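Long-range contacts in putative lipoprotein (Campylobacter jejuni subsp. jejuni, PDB 4GIO), which is of unknown function but carries a lipoprotein signal and folds as a variant of the immunoglobulin domain, consistent with a membrane-tethered lipoprotein: residues Leu44-Ala49 with Ile79-Gln83; Ile53-Leu59 with Asp98-Lys104; Val65-Val69 with Asp93-Asn97. All blocks are in the same frame, centred on the assembly; numbering follows the deposited sequence.

Contact 1 (Leu44-Ala49 with Ile79-Gln83); sequences LRSTFA and IPAGQ
I79 lies against the loop 44-49 with both of its branches: CD1 meets CD1 of L44 at 4.1 Å, the two side chains crossing at about a right angle, while CG2 reaches CB of S46. CG2 stands anti to the backbone N of I79 and CG1 anti to its carbonyl carbon (chi1 -59°), which divides the branches between the two partners. L24 and V85 pack on the same isoleucine and extend this buried apolar patch.

Outward from it the contact turns polar. The type II turn from P80 to Q83 presents the N-H of G82 to the carbonyl oxygen of S46, N to O 2.8 Å, almost head-on to the carbonyl. G82 sits at the third position of the turn with positive phi (53°), as is usual for this turn type. The hydroxyl of S46 is held inside its own loop: OG, anti to the backbone N (chi1 179°), bonds to O of F48 at 2.6 Å, lying in the plane of that carbonyl and using one of its lone pairs. One water joins the two loops, accepting from N of S46 at 2.8 Å, with the carbonyl oxygens of P80 and Q83 both within its donating reach. On the partly exposed side, NH2 of R45 meets O of G82 near the guanidinium plane, at its edge, in a weak bond of 3.2 Å. Between these bonds the methyl of A81 lies against O of T47 at 3.3 Å, and CA of A49 makes a CA-H...O contact with O of I79 at 3.1 Å.

The arrangement joins two strand-connecting loops, 38-44 to 50-59 and 75-79 to 85-90, each crossing from one sheet to the other at one end of an immunoglobulin-like beta sandwich.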
loop_
_atom_site.group_PDB
_atom_site.type_symbol
_atom_site.label_atom_id
_atom_site.label_comp_id
_atom_site.label_asym_id
_atom_site.label_seq_id
_atom_site.Cartn_x
_atom_site.Cartn_y
_atom_site.Cartn_z
ATOM N N LEU A 44 -9.535 0.203 -1.354
ATOM C CA LEU A 44 -9.830 -1.221 -1.501
ATOM C C LEU A 44 -11.344 -1.420 -1.361
ATOM O O LEU A 44 -11.994 -0.665 -0.631
ATOM C CB LEU A 44 -9.104 -2.036 -0.428
ATOM C CG LEU A 44 -7.562 -1.824 -0.403
ATOM C CD1 LEU A 44 -6.948 -2.466 0.780
ATOM C CD2 LEU A 44 -6.848 -2.355 -1.679
ATOM N N ARG A 45 -11.900 -2.378 -2.097
ATOM C CA ARG A 45 -13.278 -2.863 -1.806
ATOM C C ARG A 45 -13.585 -4.264 -2.303
ATOM O O ARG A 45 -13.098 -4.709 -3.358
ATOM C CB ARG A 45 -14.445 -1.932 -2.180
ATOM C CG ARG A 45 -14.243 -0.994 -3.280
ATOM C CD ARG A 45 -15.652 -0.551 -3.887
ATOM N NE ARG A 45 -16.231 0.695 -3.398
ATOM C CZ ARG A 45 -17.226 0.742 -2.513
ATOM N NH1 ARG A 45 -17.714 1.892 -2.131
ATOM N NH2 ARG A 45 -17.714 -0.380 -2.013
ATOM N N SER A 46 -14.432 -4.920 -1.533
ATOM C CA SER A 46 -14.689 -6.319 -1.728
ATOM C C SER A 46 -16.146 -6.580 -1.438
ATOM O O SER A 46 -16.704 -6.002 -0.512
ATOM C CB SER A 46 -13.849 -7.096 -0.719
ATOM O OG SER A 46 -14.118 -8.481 -0.894
ATOM N N THR A 47 -16.748 -7.465 -2.221
ATOM C CA THR A 47 -18.124 -7.810 -1.938
ATOM C C THR A 47 -18.298 -8.471 -0.579
ATOM O O THR A 47 -19.219 -8.149 0.170
ATOM C CB THR A 47 -18.696 -8.773 -2.969
ATOM O OG1 THR A 47 -18.085 -8.562 -4.263
ATOM C CG2 THR A 47 -20.230 -8.582 -2.954
ATOM N N PHE A 48 -17.377 -9.353 -0.246
ATOM C CA PHE A 48 -17.353 -10.107 0.991
ATOM C C PHE A 48 -16.251 -9.615 1.877
ATOM O O PHE A 48 -15.176 -9.205 1.409
ATOM C CB PHE A 48 -17.039 -11.570 0.666
ATOM C CG PHE A 48 -17.981 -12.168 -0.312
ATOM C CD1 PHE A 48 -19.380 -12.058 -0.091
ATOM C CD2 PHE A 48 -17.509 -12.896 -1.403
ATOM C CE1 PHE A 48 -20.294 -12.629 -0.962
ATOM C CE2 PHE A 48 -18.416 -13.478 -2.290
ATOM C CZ PHE A 48 -19.810 -13.337 -2.074
ATOM N N ALA A 49 -16.487 -9.701 3.163
ATOM C CA ALA A 49 -15.510 -9.303 4.150
ATOM C C ALA A 49 -14.225 -10.150 3.967
ATOM O O ALA A 49 -14.287 -11.343 3.744
ATOM C CB ALA A 49 -16.096 -9.493 5.538
ATOM N N ILE A 79 -11.022 -5.885 5.633
ATOM C CA ILE A 79 -11.851 -5.192 4.615
ATOM C C ILE A 79 -13.321 -5.661 4.829
ATOM O O ILE A 79 -13.636 -6.840 4.560
ATOM C CB ILE A 79 -11.363 -5.528 3.189
ATOM C CG1 ILE A 79 -9.877 -5.094 3.043
ATOM C CG2 ILE A 79 -12.141 -4.789 2.158
ATOM C CD1 ILE A 79 -9.275 -5.652 1.797
ATOM N N PRO A 80 -14.176 -4.796 5.412
ATOM C CA PRO A 80 -15.629 -5.142 5.641
ATOM C C PRO A 80 -16.373 -5.319 4.337
ATOM O O PRO A 80 -16.021 -4.713 3.342
ATOM C CB PRO A 80 -16.183 -3.914 6.401
ATOM C CG PRO A 80 -14.978 -3.312 7.097
ATOM C CD PRO A 80 -13.838 -3.510 6.056
ATOM N N ALA A 81 -17.365 -6.201 4.328
ATOM C CA ALA A 81 -18.190 -6.369 3.154
ATOM C C ALA A 81 -18.780 -5.060 2.523
ATOM O O ALA A 81 -19.450 -4.290 3.174
ATOM C CB ALA A 81 -19.316 -7.454 3.439
ATOM N N GLY A 82 -18.512 -4.845 1.241
ATOM C CA GLY A 82 -19.004 -3.677 0.513
ATOM C C GLY A 82 -18.787 -2.257 1.034
ATOM O O GLY A 82 -19.451 -1.346 0.550
ATOM N N GLN A 83 -17.892 -2.072 2.017
ATOM C CA GLN A 83 -17.497 -0.751 2.566
ATOM C C GLN A 83 -16.153 -0.376 1.884
ATOM O O GLN A 83 -15.233 -1.175 1.867
ATOM C CB GLN A 83 -17.173 -0.858 4.069
ATOM C CG GLN A 83 -18.279 -0.532 5.152
ATOM C CD GLN A 83 -17.651 -0.366 6.589
ATOM O OE1 GLN A 83 -16.583 0.248 6.731
ATOM N NE2 GLN A 83 -18.306 -0.925 7.627
HETATM O O HOH W 1 -15.179 -3.652 0.887
#

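Contact 2 (Ile53-Leu59 with Asp98-Lys104); sequences IYKVDWL and DFRLEIK
L101 pushes CD1 between two neighbours of the opposite strand, 3.8 Å from CD1 of Y54 and 4.0 Å from CG2 of V56. Further along this buried face CB of F99 lies obliquely to the W58 ring, 4.1 Å from CE3, and CG1 of V56 rests over one face of that indole. On the other face L59 lays CD1 over one face of the R100 guanidinium. CG of K104 sits between its backbone N and carbonyl carbon (chi1 55°), and the straight chain beyond carries CE to 3.6 Å from CG2 of I53. D57 and R100 are bridged by a water that donates to OD2 of D57 at 2.6 Å and accepts from NH1 in the guanidinium plane.

Four antiparallel hydrogen-bonded pairs, I53-K104 to L59-D98, fix this register with eight backbone bonds. All run at 152° or more at the hydrogen, though N of L59 reaches O of D98 from 50° above the carbonyl plane.

Beyond the strands, F40 stacks on F99 and meets the W58 ring, L87 touches Y54 and L101, and K89 bonds the hydroxyl of Y54. One face thus packs against the three-stranded sheet, as in the core of an immunoglobulin-like beta sandwich.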
loop_
_atom_site.group_PDB
_atom_site.type_symbol
_atom_site.label_atom_id
_atom_site.label_comp_id
_atom_site.label_asym_id
_atom_site.label_seq_id
_atom_site.Cartn_x
_atom_site.Cartn_y
_atom_site.Cartn_z
ATOM N N ILE A 53 -3.292 -9.263 4.527
ATOM C CA ILE A 53 -2.026 -8.884 5.153
ATOM C C ILE A 53 -1.249 -8.094 4.120
ATOM O O ILE A 53 -1.101 -8.552 3.014
ATOM C CB ILE A 53 -1.224 -10.121 5.645
ATOM C CG1 ILE A 53 -1.849 -10.672 6.951
ATOM C CG2 ILE A 53 0.274 -9.754 5.841
ATOM C CD1 ILE A 53 -1.475 -12.144 7.194
ATOM N N TYR A 54 -0.808 -6.883 4.458
ATOM C CA TYR A 54 -0.050 -6.057 3.486
ATOM C C TYR A 54 1.403 -5.724 3.916
ATOM O O TYR A 54 1.735 -5.755 5.129
ATOM C CB TYR A 54 -0.816 -4.800 3.162
ATOM C CG TYR A 54 -0.910 -3.788 4.229
ATOM C CD1 TYR A 54 0.084 -2.846 4.402
ATOM C CD2 TYR A 54 -2.030 -3.754 5.108
ATOM C CE1 TYR A 54 -0.029 -1.867 5.428
ATOM C CE2 TYR A 54 -2.177 -2.774 6.088
ATOM C CZ TYR A 54 -1.175 -1.844 6.247
ATOM O OH TYR A 54 -1.244 -0.920 7.208
ATOM N N LYS A 55 2.240 -5.401 2.916
ATOM C CA LYS A 55 3.616 -5.033 3.188
ATOM C C LYS A 55 4.022 -3.881 2.297
ATOM O O LYS A 55 3.799 -3.945 1.110
ATOM C CB LYS A 55 4.541 -6.216 2.915
ATOM C CG LYS A 55 6.026 -5.920 3.359
ATOM C CD LYS A 55 6.206 -5.939 4.868
ATOM C CE LYS A 55 7.706 -5.953 5.251
ATOM N NZ LYS A 55 8.260 -4.592 5.228
ATOM N N VAL A 56 4.668 -2.859 2.842
ATOM C CA VAL A 56 5.089 -1.673 2.089
ATOM C C VAL A 56 6.609 -1.654 1.879
ATOM O O VAL A 56 7.351 -1.894 2.833
ATOM C CB VAL A 56 4.716 -0.394 2.832
ATOM C CG1 VAL A 56 5.096 0.844 1.939
ATOM C CG2 VAL A 56 3.183 -0.406 3.140
ATOM N N ASP A 57 7.035 -1.438 0.638
ATOM C CA ASP A 57 8.448 -1.038 0.345
ATOM C C ASP A 57 8.432 0.423 -0.134
ATOM O O ASP A 57 7.552 0.792 -0.918
ATOM C CB ASP A 57 9.052 -1.885 -0.774
ATOM C CG ASP A 57 9.535 -3.243 -0.286
ATOM O OD1 ASP A 57 10.180 -3.298 0.814
ATOM O OD2 ASP A 57 9.231 -4.247 -0.991
ATOM N N TRP A 58 9.331 1.255 0.379
ATOM C CA TRP A 58 9.477 2.637 -0.155
ATOM C C TRP A 58 10.538 2.631 -1.171
ATOM O O TRP A 58 11.527 1.998 -0.967
ATOM C CB TRP A 58 9.894 3.575 0.981
ATOM C CG TRP A 58 8.755 3.600 2.067
ATOM C CD1 TRP A 58 8.779 3.019 3.299
ATOM C CD2 TRP A 58 7.504 4.259 1.955
ATOM N NE1 TRP A 58 7.585 3.240 3.973
ATOM C CE2 TRP A 58 6.798 4.040 3.197
ATOM C CE3 TRP A 58 6.913 5.036 0.962
ATOM C CZ2 TRP A 58 5.528 4.536 3.426
ATOM C CZ3 TRP A 58 5.622 5.545 1.193
ATOM C CH2 TRP A 58 4.971 5.333 2.448
ATOM N N LEU A 59 10.324 3.343 -2.267
ATOM C CA LEU A 59 11.257 3.392 -3.399
ATOM C C LEU A 59 11.861 4.804 -3.554
ATOM O O LEU A 59 11.131 5.811 -3.369
ATOM C CB LEU A 59 10.537 3.040 -4.696
ATOM C CG LEU A 59 9.777 1.677 -4.739
ATOM C CD1 LEU A 59 9.180 1.462 -6.124
ATOM C CD2 LEU A 59 10.703 0.560 -4.258
ATOM N N ASP A 98 8.412 6.914 -4.443
ATOM C CA ASP A 98 7.390 5.994 -4.911
ATOM C C ASP A 98 7.278 4.850 -3.871
ATOM O O ASP A 98 7.961 4.866 -2.837
ATOM C CB ASP A 98 7.795 5.494 -6.305
ATOM C CG ASP A 98 6.603 4.821 -7.083
ATOM O OD1 ASP A 98 5.417 4.839 -6.593
ATOM O OD2 ASP A 98 6.912 4.205 -8.161
ATOM N N PHE A 99 6.429 3.869 -4.116
ATOM C CA PHE A 99 6.212 2.792 -3.126
ATOM C C PHE A 99 5.799 1.511 -3.882
ATOM O O PHE A 99 5.443 1.560 -5.037
ATOM C CB PHE A 99 5.085 3.189 -2.145
ATOM C CG PHE A 99 3.673 3.184 -2.792
ATOM C CD1 PHE A 99 3.237 4.266 -3.547
ATOM C CD2 PHE A 99 2.794 2.101 -2.625
ATOM C CE1 PHE A 99 1.957 4.315 -4.144
ATOM C CE2 PHE A 99 1.466 2.127 -3.211
ATOM C CZ PHE A 99 1.062 3.221 -3.986
ATOM N N ARG A 100 5.890 0.391 -3.202
ATOM C CA ARG A 100 5.355 -0.889 -3.689
ATOM C C ARG A 100 4.554 -1.504 -2.547
ATOM O O ARG A 100 4.988 -1.480 -1.417
ATOM C CB ARG A 100 6.472 -1.814 -4.076
ATOM C CG ARG A 100 6.040 -3.054 -4.833
ATOM C CD ARG A 100 7.285 -3.859 -5.384
ATOM N NE ARG A 100 7.718 -3.178 -6.620
ATOM C CZ ARG A 100 8.920 -2.644 -6.840
ATOM N NH1 ARG A 100 9.904 -2.777 -5.965
ATOM N NH2 ARG A 100 9.124 -1.999 -7.984
ATOM N N LEU A 101 3.366 -2.026 -2.850
ATOM C CA LEU A 101 2.483 -2.538 -1.832
ATOM C C LEU A 101 2.142 -3.988 -2.149
ATOM O O LEU A 101 1.572 -4.251 -3.190
ATOM C CB LEU A 101 1.209 -1.683 -1.714
ATOM C CG LEU A 101 0.102 -2.206 -0.782
ATOM C CD1 LEU A 101 0.563 -2.244 0.705
ATOM C CD2 LEU A 101 -1.160 -1.311 -0.860
ATOM N N GLU A 102 2.493 -4.913 -1.272
ATOM C CA GLU A 102 2.038 -6.287 -1.482
ATOM C C GLU A 102 0.783 -6.567 -0.622
ATOM O O GLU A 102 0.730 -6.147 0.509
ATOM C CB GLU A 102 3.134 -7.266 -1.023
ATOM C CG GLU A 102 4.388 -7.152 -1.819
ATOM C CD GLU A 102 5.503 -8.056 -1.249
ATOM O OE1 GLU A 102 5.232 -8.795 -0.303
ATOM O OE2 GLU A 102 6.625 -8.072 -1.773
ATOM N N ILE A 103 -0.192 -7.259 -1.161
ATOM C CA ILE A 103 -1.373 -7.653 -0.422
ATOM C C ILE A 103 -1.690 -9.123 -0.674
ATOM O O ILE A 103 -1.736 -9.565 -1.773
ATOM C CB ILE A 103 -2.633 -6.809 -0.776
ATOM C CG1 ILE A 103 -2.327 -5.348 -0.788
ATOM C CG2 ILE A 103 -3.785 -7.058 0.198
ATOM C CD1 ILE A 103 -3.400 -4.531 -1.281
ATOM N N LYS A 104 -1.877 -9.847 0.401
ATOM C CA LYS A 104 -2.254 -11.276 0.276
ATOM C C LYS A 104 -3.396 -11.559 1.232
ATOM O O LYS A 104 -3.585 -10.804 2.179
ATOM C CB LYS A 104 -1.089 -12.159 0.657
ATOM C CG LYS A 104 -0.505 -11.866 2.062
ATOM C CD LYS A 104 0.541 -12.927 2.479
ATOM C CE LYS A 104 1.287 -12.541 3.814
ATOM N NZ LYS A 104 2.657 -13.190 3.888
HETATM O O HOH W 2 7.258 -5.935 -3.153
HETATM O O HOH W 3 9.819 -4.516 -3.485
#

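Contact 3 (Val65-Val69 with Asp93-Asn97); sequences VLRDV and DTRAN
R95 reaches across to D68 and L66 at one end of the immunoglobulin-like sandwich, where a type I beta turn from D93 to A96, with an Asx turn at its start, faces the loop 65-69. The tightly packed part is built round the apolar side chains L66 and V69. L66, its CG anti to the carbonyl carbon (chi1 -72°), points its two methyls at different partners: CD1 touches N of A96 at 3.6 Å and lies near CB of the same residue, while CD2 lies off-centre over one face of the R95 guanidinium. W58 touches both L66 and A96, which ties this patch to strand 50-59. Beside it CG1 of V69 meets CB of D93 at 3.6 Å, the side chains crossing at about a right angle.

The looser side, on the exposed residues D68 and R95, is ionic. R95 approaches D68 end-on, NH1 and NH2 both reaching OD1 at 3.2 Å; OD1 receives NH1 on its syn lone pair, whereas NH2 comes from above the carboxylate plane. The two flat groups stand 87° apart, and the bonds are bent and rather long. D93 holds the same guanidinium by shorter bonds from within its own turn, side-on, with NE going to OD1 and NH2 to OD2. Its OD1 also accepts the backbone N-H of R95 through the anti lone pair at 2.9 Å, fixing the turn. The straightest bond of the network runs from NH2 of R95 to OD2 of D93, 2.8 Å long with an angle of 173° at the hydrogen.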
loop_
_atom_site.group_PDB
_atom_site.type_symbol
_atom_site.label_atom_id
_atom_site.label_comp_id
_atom_site.label_asym_id
_atom_site.label_seq_id
_atom_site.Cartn_x
_atom_site.Cartn_y
_atom_site.Cartn_z
ATOM N N VAL A 65 14.598 0.019 -3.973
ATOM C CA VAL A 65 14.125 -0.107 -2.612
ATOM C C VAL A 65 15.023 0.650 -1.627
ATOM O O VAL A 65 16.250 0.482 -1.613
ATOM C CB VAL A 65 13.993 -1.597 -2.226
ATOM C CG1 VAL A 65 13.550 -1.724 -0.779
ATOM C CG2 VAL A 65 12.961 -2.228 -3.124
ATOM N N LEU A 66 14.410 1.512 -0.826
ATOM C CA LEU A 66 15.135 2.116 0.267
ATOM C C LEU A 66 15.257 1.070 1.388
ATOM O O LEU A 66 14.266 0.723 2.062
ATOM C CB LEU A 66 14.434 3.370 0.815
ATOM C CG LEU A 66 14.472 4.604 -0.062
ATOM C CD1 LEU A 66 13.463 5.585 0.478
ATOM C CD2 LEU A 66 15.943 5.225 -0.102
ATOM N N ARG A 67 16.470 0.580 1.599
ATOM C CA ARG A 67 16.677 -0.526 2.506
ATOM C C ARG A 67 17.196 -0.066 3.816
ATOM O O ARG A 67 17.280 -0.882 4.714
ATOM C CB ARG A 67 17.654 -1.547 1.883
ATOM C CG ARG A 67 17.056 -2.304 0.694
ATOM C CD ARG A 67 18.046 -3.246 -0.109
ATOM N NE ARG A 67 17.527 -3.375 -1.485
ATOM C CZ ARG A 67 16.681 -4.315 -1.885
ATOM N NH1 ARG A 67 16.253 -5.217 -1.015
ATOM N NH2 ARG A 67 16.172 -4.308 -3.116
ATOM N N ASP A 68 17.556 1.215 3.949
ATOM C CA ASP A 68 18.054 1.739 5.212
ATOM C C ASP A 68 17.055 2.628 5.969
ATOM O O ASP A 68 17.464 3.391 6.806
ATOM C CB ASP A 68 19.415 2.463 5.035
ATOM C CG ASP A 68 19.301 3.696 4.160
ATOM O OD1 ASP A 68 18.419 3.716 3.253
ATOM O OD2 ASP A 68 20.048 4.674 4.404
ATOM N N VAL A 69 15.747 2.456 5.749
ATOM C CA VAL A 69 14.695 3.247 6.442
ATOM C C VAL A 69 13.986 2.274 7.380
ATOM O O VAL A 69 14.117 1.102 7.182
ATOM C CB VAL A 69 13.655 3.835 5.418
ATOM C CG1 VAL A 69 14.307 4.788 4.457
ATOM C CG2 VAL A 69 12.955 2.650 4.642
ATOM N N ASP A 93 11.058 8.960 5.448
ATOM C CA ASP A 93 12.314 9.411 4.926
ATOM C C ASP A 93 12.002 10.243 3.693
ATOM O O ASP A 93 11.202 9.806 2.856
ATOM C CB ASP A 93 13.206 8.193 4.594
ATOM C CG ASP A 93 14.652 8.579 4.252
ATOM O OD1 ASP A 93 14.856 9.227 3.239
ATOM O OD2 ASP A 93 15.561 8.256 5.035
ATOM N N THR A 94 12.648 11.422 3.547
ATOM C CA THR A 94 12.391 12.283 2.409
ATOM C C THR A 94 12.869 11.744 1.046
ATOM O O THR A 94 12.382 12.180 0.056
ATOM C CB THR A 94 12.958 13.747 2.582
ATOM O OG1 THR A 94 14.339 13.653 2.875
ATOM C CG2 THR A 94 12.244 14.521 3.688
ATOM N N ARG A 95 13.771 10.763 1.019
ATOM C CA ARG A 95 14.218 10.126 -0.212
ATOM C C ARG A 95 13.161 9.249 -0.876
ATOM O O ARG A 95 13.274 8.941 -2.091
ATOM C CB ARG A 95 15.443 9.254 0.054
ATOM C CG ARG A 95 16.738 10.011 0.287
ATOM C CD ARG A 95 17.822 9.047 0.720
ATOM N NE ARG A 95 17.469 8.436 2.015
ATOM C CZ ARG A 95 17.928 7.256 2.437
ATOM N NH1 ARG A 95 18.795 6.545 1.699
ATOM N NH2 ARG A 95 17.534 6.781 3.607
ATOM N N ALA A 96 12.085 8.895 -0.148
ATOM C CA ALA A 96 10.978 8.107 -0.755
ATOM C C ALA A 96 10.244 8.937 -1.817
ATOM O O ALA A 96 9.720 10.043 -1.511
ATOM C CB ALA A 96 10.021 7.625 0.376
ATOM N N ASN A 97 10.166 8.424 -3.042
ATOM C CA ASN A 97 9.430 9.109 -4.141
ATOM C C ASN A 97 8.386 8.202 -4.781
ATOM O O ASN A 97 7.603 8.643 -5.600
ATOM C CB ASN A 97 10.385 9.592 -5.263
ATOM C CG ASN A 97 11.258 10.848 -4.837
ATOM O OD1 ASN A 97 12.328 11.076 -5.439
ATOM N ND2 ASN A 97 10.859 11.576 -3.760
#

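Contact 2 lies in the middle of the fold, its centre about 5 Å from that of the chain, and is built on regular strand pairing with an apolar inner face. Contacts 1 and 3 sit at opposite ends, their centres about 31 Å apart, and join loops. Contact 1 combines a buried L44-I79 patch with backbone carbonyls and a shared water; contact 3 relies on a salt-bridge network beside L66. Contacts 2 and 3 involve the same strands, contact 3 through the loops that follow 50-59 and precede 98-105, and backbone bonds W58-L66 and L59-N97 probably tie them together. Contact 1 meets contact 2 only by packing, CD2 of L44 on CD1 of I103.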